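Local coordinates for 5-ketofructose reductase (Gluconobacter sp., PDB 7COK), which probably catalyses the nicotinamide-cofactor-dependent reduction of 5-ketofructose, as a member of a novel class in the shikimate dehydrogenase family, at residues Pro210-Met213 with Gly214-Thr217; Ser270-Met273 with Ala274-Glu278. All coordinates share one frame; numbering follows the deposited sequence.

Both contacts are local: each joins side chains and backbone groups along one continuous piece of chain. Contact 1, residues 210-217, contains a short 3-10 turn and lies in the connection between strands 193-196 and 221-224 of the parallel, Rossmann-type sheet. Contact 2, residues 270-278, belongs to helix 270-281, which packs on helix 23-34 of the N-terminal part and on helix 248-264. The centres of contact 1 and contact 2 are 31 Å apart. The nearest atoms of contact 1 and contact 2 are about 19 Å apart, with no touch. Contact 1 is at the surface and contact 2 is partly buried. The structure is ligand-free, so no bound ligand marks the active site relative to either contact. In each contact one carbonyl oxygen takes both the N-H and the hydroxyl of one residue.

Contact 1. Residues Pro210-Met213 with Gly214-Thr217; sequences PVEM and GSLT
Ser215 folds back on Glu212 and holds its carbonyl oxygen with two bonds. Ser215 OG gives the shorter one, 2.7 Å to Glu212 O, and lies in the carbonyl plane. Ser215 N gives the other, 3.0 Å to Glu212 O, from above that plane. The hydroxyl reaches back because Ser215 OG sits between its own N and carbonyl carbon (chi1 71°). The extended Glu212 side chain also brings OE1 to 3.7 Å from Ser215 CB, and Ser186 OG is the hydrogen-bond partner of that OE1.

One residue further on, Leu216 N bonds to Met213 O at 3.1 Å. The two successive i to i+3 backbone bonds are the mark of a 3-10 turn. Beside it, the Met213 and Leu216 side chains run side by side in the same direction. Met213 CE meets Leu216 CD1 at 3.8 Å. The methionine chain bends at both chi2 and chi3 to bring its methyl there.

The next shell fixes the turn to the domain. Leu187 N bonds to Ser215 OG. Met213 packs on Phe234, Asp237 and Ala238 of helix 233-240, while Leu216 touches Leu187. Ser215 OG thus gives its proton to Glu212 O and accepts from Leu187 N. The chemistry implies that one hydroxyl reinforces a turn that the backbone bonds close, and links it to the loop at Leu187.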
loop_
_atom_site.group_PDB
_atom_site.type_symbol
_atom_site.label_atom_id
_atom_site.label_comp_id
_atom_site.label_asym_id
_atom_site.label_seq_id
_atom_site.Cartn_x
_atom_site.Cartn_y
_atom_site.Cartn_z
ATOM N N PRO A 210 39.432 9.618 9.902
ATOM C CA PRO A 210 40.772 10.184 10.132
ATOM C C PRO A 210 41.177 11.181 9.053
ATOM O O PRO A 210 41.682 10.814 7.992
ATOM C CB PRO A 210 41.688 8.955 10.187
ATOM C CG PRO A 210 40.958 7.898 9.434
ATOM C CD PRO A 210 39.490 8.172 9.601
ATOM N N VAL A 211 40.931 12.452 9.362
ATOM C CA VAL A 211 41.243 13.570 8.473
ATOM C C VAL A 211 42.058 14.553 9.277
ATOM O O VAL A 211 41.734 14.830 10.444
ATOM C CB VAL A 211 39.952 14.289 8.020
ATOM C CG1 VAL A 211 40.251 15.491 7.134
ATOM C CG2 VAL A 211 39.032 13.324 7.295
ATOM N N GLU A 212 43.114 15.082 8.656
ATOM C CA GLU A 212 43.855 16.191 9.222
ATOM C C GLU A 212 42.988 17.439 9.055
ATOM O O GLU A 212 42.924 18.063 7.969
ATOM C CB GLU A 212 45.199 16.348 8.539
ATOM C CG GLU A 212 46.013 17.494 9.099
ATOM C CD GLU A 212 47.346 17.606 8.414
ATOM O OE1 GLU A 212 47.344 17.813 7.189
ATOM O OE2 GLU A 212 48.388 17.485 9.099
ATOM N N MET A 213 42.295 17.788 10.134
ATOM C CA MET A 213 41.289 18.835 10.050
ATOM C C MET A 213 41.949 20.184 9.779
ATOM O O MET A 213 41.351 21.043 9.151
ATOM C CB MET A 213 40.398 18.860 11.297
ATOM C CG MET A 213 39.476 17.637 11.466
ATOM S SD MET A 213 38.384 17.264 10.060
ATOM C CE MET A 213 37.046 18.400 10.435
ATOM N N GLY A 214 43.218 20.332 10.173
ATOM C CA GLY A 214 43.968 21.566 9.876
ATOM C C GLY A 214 44.297 21.797 8.403
ATOM O O GLY A 214 44.816 22.858 8.034
ATOM N N SER A 215 44.003 20.815 7.547
ATOM C CA SER A 215 44.232 20.954 6.114
ATOM C C SER A 215 43.058 21.647 5.435
ATOM O O SER A 215 43.153 22.043 4.270
ATOM C CB SER A 215 44.592 19.604 5.449
ATOM O OG SER A 215 43.487 18.727 5.389
ATOM N N LEU A 216 41.970 21.805 6.187
ATOM C CA LEU A 216 40.794 22.545 5.714
ATOM C C LEU A 216 41.041 24.029 5.787
ATOM O O LEU A 216 41.636 24.507 6.756
ATOM C CB LEU A 216 39.579 22.235 6.583
ATOM C CG LEU A 216 38.803 20.917 6.438
ATOM C CD1 LEU A 216 37.858 20.761 7.614
ATOM C CD2 LEU A 216 37.989 20.933 5.167
ATOM N N THR A 217 40.595 24.754 4.763
ATOM C CA THR A 217 40.444 26.208 4.875
ATOM C C THR A 217 39.024 26.488 5.384
ATOM O O THR A 217 38.129 25.625 5.297
ATOM C CB THR A 217 40.711 26.956 3.541
ATOM O OG1 THR A 217 39.614 26.780 2.630
ATOM C CG2 THR A 217 42.014 26.508 2.868
#

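Contact 2. Residues Ser270-Met273 with Ala274-Glu278; sequences SAVM and AQTLE
Thr276 has OG1 anti to its carbonyl carbon and beside its own N (chi1 -61°), which turns the hydroxyl back toward the carbonyl of Val272. This is the classic i to i-4 threonine bond inside an alpha-helix, here helix 270-281. Thr276 OG1 gives a hydrogen bond of 2.7 Å to Val272 O. Thr276 N bonds to the same oxygen, Val272 O, at 3.0 Å. The two donors come from opposite faces of the carbonyl plane, each tilted about 30° from it.

Around this pair the regular helix ladder runs on, from Ala274 N to Ser270 O, Gln275 N to Ala271 O and Leu277 N to Met273 O. Replacing Thr276 with a valine would probably leave Val272 O with the backbone N-H as its one donor in this stretch. Thr276 also touches Ala29 of helix 23-34. Met273 and Leu277, both buried, rest on Met26 of that helix, and Met273 also meets Val253 of helix 248-264. This face therefore joins the C-terminal helix to both. Leu277 CG lies 3.8 Å from Met273 O, the carbonyl oxygen that accepts from Leu277 N.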
loop_
_atom_site.group_PDB
_atom_site.type_symbol
_atom_site.label_atom_id
_atom_site.label_comp_id
_atom_site.label_asym_id
_atom_site.label_seq_id
_atom_site.Cartn_x
_atom_site.Cartn_y
_atom_site.Cartn_z
ATOM N N SER A 270 10.241 20.324 3.215
ATOM C CA SER A 270 11.469 19.803 3.835
ATOM C C SER A 270 11.464 19.888 5.357
ATOM O O SER A 270 11.951 18.962 6.011
ATOM C CB SER A 270 12.742 20.473 3.292
ATOM O OG SER A 270 12.928 20.203 1.920
ATOM N N ALA A 271 10.936 20.985 5.916
ATOM C CA ALA A 271 10.950 21.169 7.367
ATOM C C ALA A 271 10.244 20.037 8.124
ATOM O O ALA A 271 10.787 19.495 9.084
ATOM C CB ALA A 271 10.401 22.550 7.768
ATOM N N VAL A 272 9.050 19.648 7.678
ATOM C CA VAL A 272 8.318 18.605 8.386
ATOM C C VAL A 272 8.930 17.222 8.161
ATOM O O VAL A 272 8.930 16.388 9.087
ATOM C CB VAL A 272 6.801 18.624 8.102
ATOM C CG1 VAL A 272 6.024 17.797 9.116
ATOM C CG2 VAL A 272 6.284 20.027 8.215
ATOM N N MET A 273 9.522 17.024 6.982
ATOM C CA MET A 273 10.202 15.776 6.710
ATOM C C MET A 273 11.422 15.629 7.629
ATOM O O MET A 273 11.624 14.580 8.258
ATOM C CB MET A 273 10.593 15.708 5.241
ATOM C CG MET A 273 9.352 15.589 4.373
ATOM S SD MET A 273 9.723 15.769 2.629
ATOM C CE MET A 273 10.387 14.138 2.285
ATOM N N ALA A 274 12.188 16.710 7.749
ATOM C CA ALA A 274 13.366 16.752 8.605
ATOM C C ALA A 274 13.025 16.549 10.061
ATOM O O ALA A 274 13.652 15.737 10.738
ATOM C CB ALA A 274 14.096 18.062 8.428
ATOM N N GLN A 275 12.005 17.267 10.537
ATOM C CA GLN A 275 11.591 17.127 11.931
ATOM C C GLN A 275 11.131 15.710 12.245
ATOM O O GLN A 275 11.446 15.187 13.315
ATOM C CB GLN A 275 10.543 18.176 12.340
ATOM C CG GLN A 275 10.309 18.266 13.870
ATOM C CD GLN A 275 11.589 18.440 14.705
ATOM O OE1 GLN A 275 12.552 19.068 14.282
ATOM N NE2 GLN A 275 11.601 17.860 15.902
ATOM N N THR A 276 10.467 15.059 11.278
ATOM C CA THR A 276 10.056 13.659 11.428
ATOM C C THR A 276 11.271 12.722 11.660
ATOM O O THR A 276 11.247 11.868 12.562
ATOM C CB THR A 276 9.244 13.224 10.198
ATOM O OG1 THR A 276 8.072 14.041 10.115
ATOM C CG2 THR A 276 8.822 11.758 10.262
ATOM N N LEU A 277 12.321 12.891 10.854
ATOM C CA LEU A 277 13.561 12.136 11.043
ATOM C C LEU A 277 14.266 12.495 12.360
ATOM O O LEU A 277 14.736 11.601 13.067
ATOM C CB LEU A 277 14.500 12.352 9.854
ATOM C CG LEU A 277 14.177 11.763 8.483
ATOM C CD1 LEU A 277 15.359 12.079 7.572
ATOM C CD2 LEU A 277 13.958 10.257 8.555
ATOM N N GLU A 278 14.281 13.775 12.731
ATOM C CA GLU A 278 14.891 14.174 14.022
ATOM C C GLU A 278 14.187 13.486 15.190
ATOM O O GLU A 278 14.856 12.967 16.109
ATOM C CB GLU A 278 14.839 15.683 14.232
ATOM C CG GLU A 278 15.577 16.537 13.205
ATOM C CD GLU A 278 17.065 16.740 13.472
ATOM O OE1 GLU A 278 17.613 16.226 14.464
ATOM O OE2 GLU A 278 17.704 17.437 12.655
#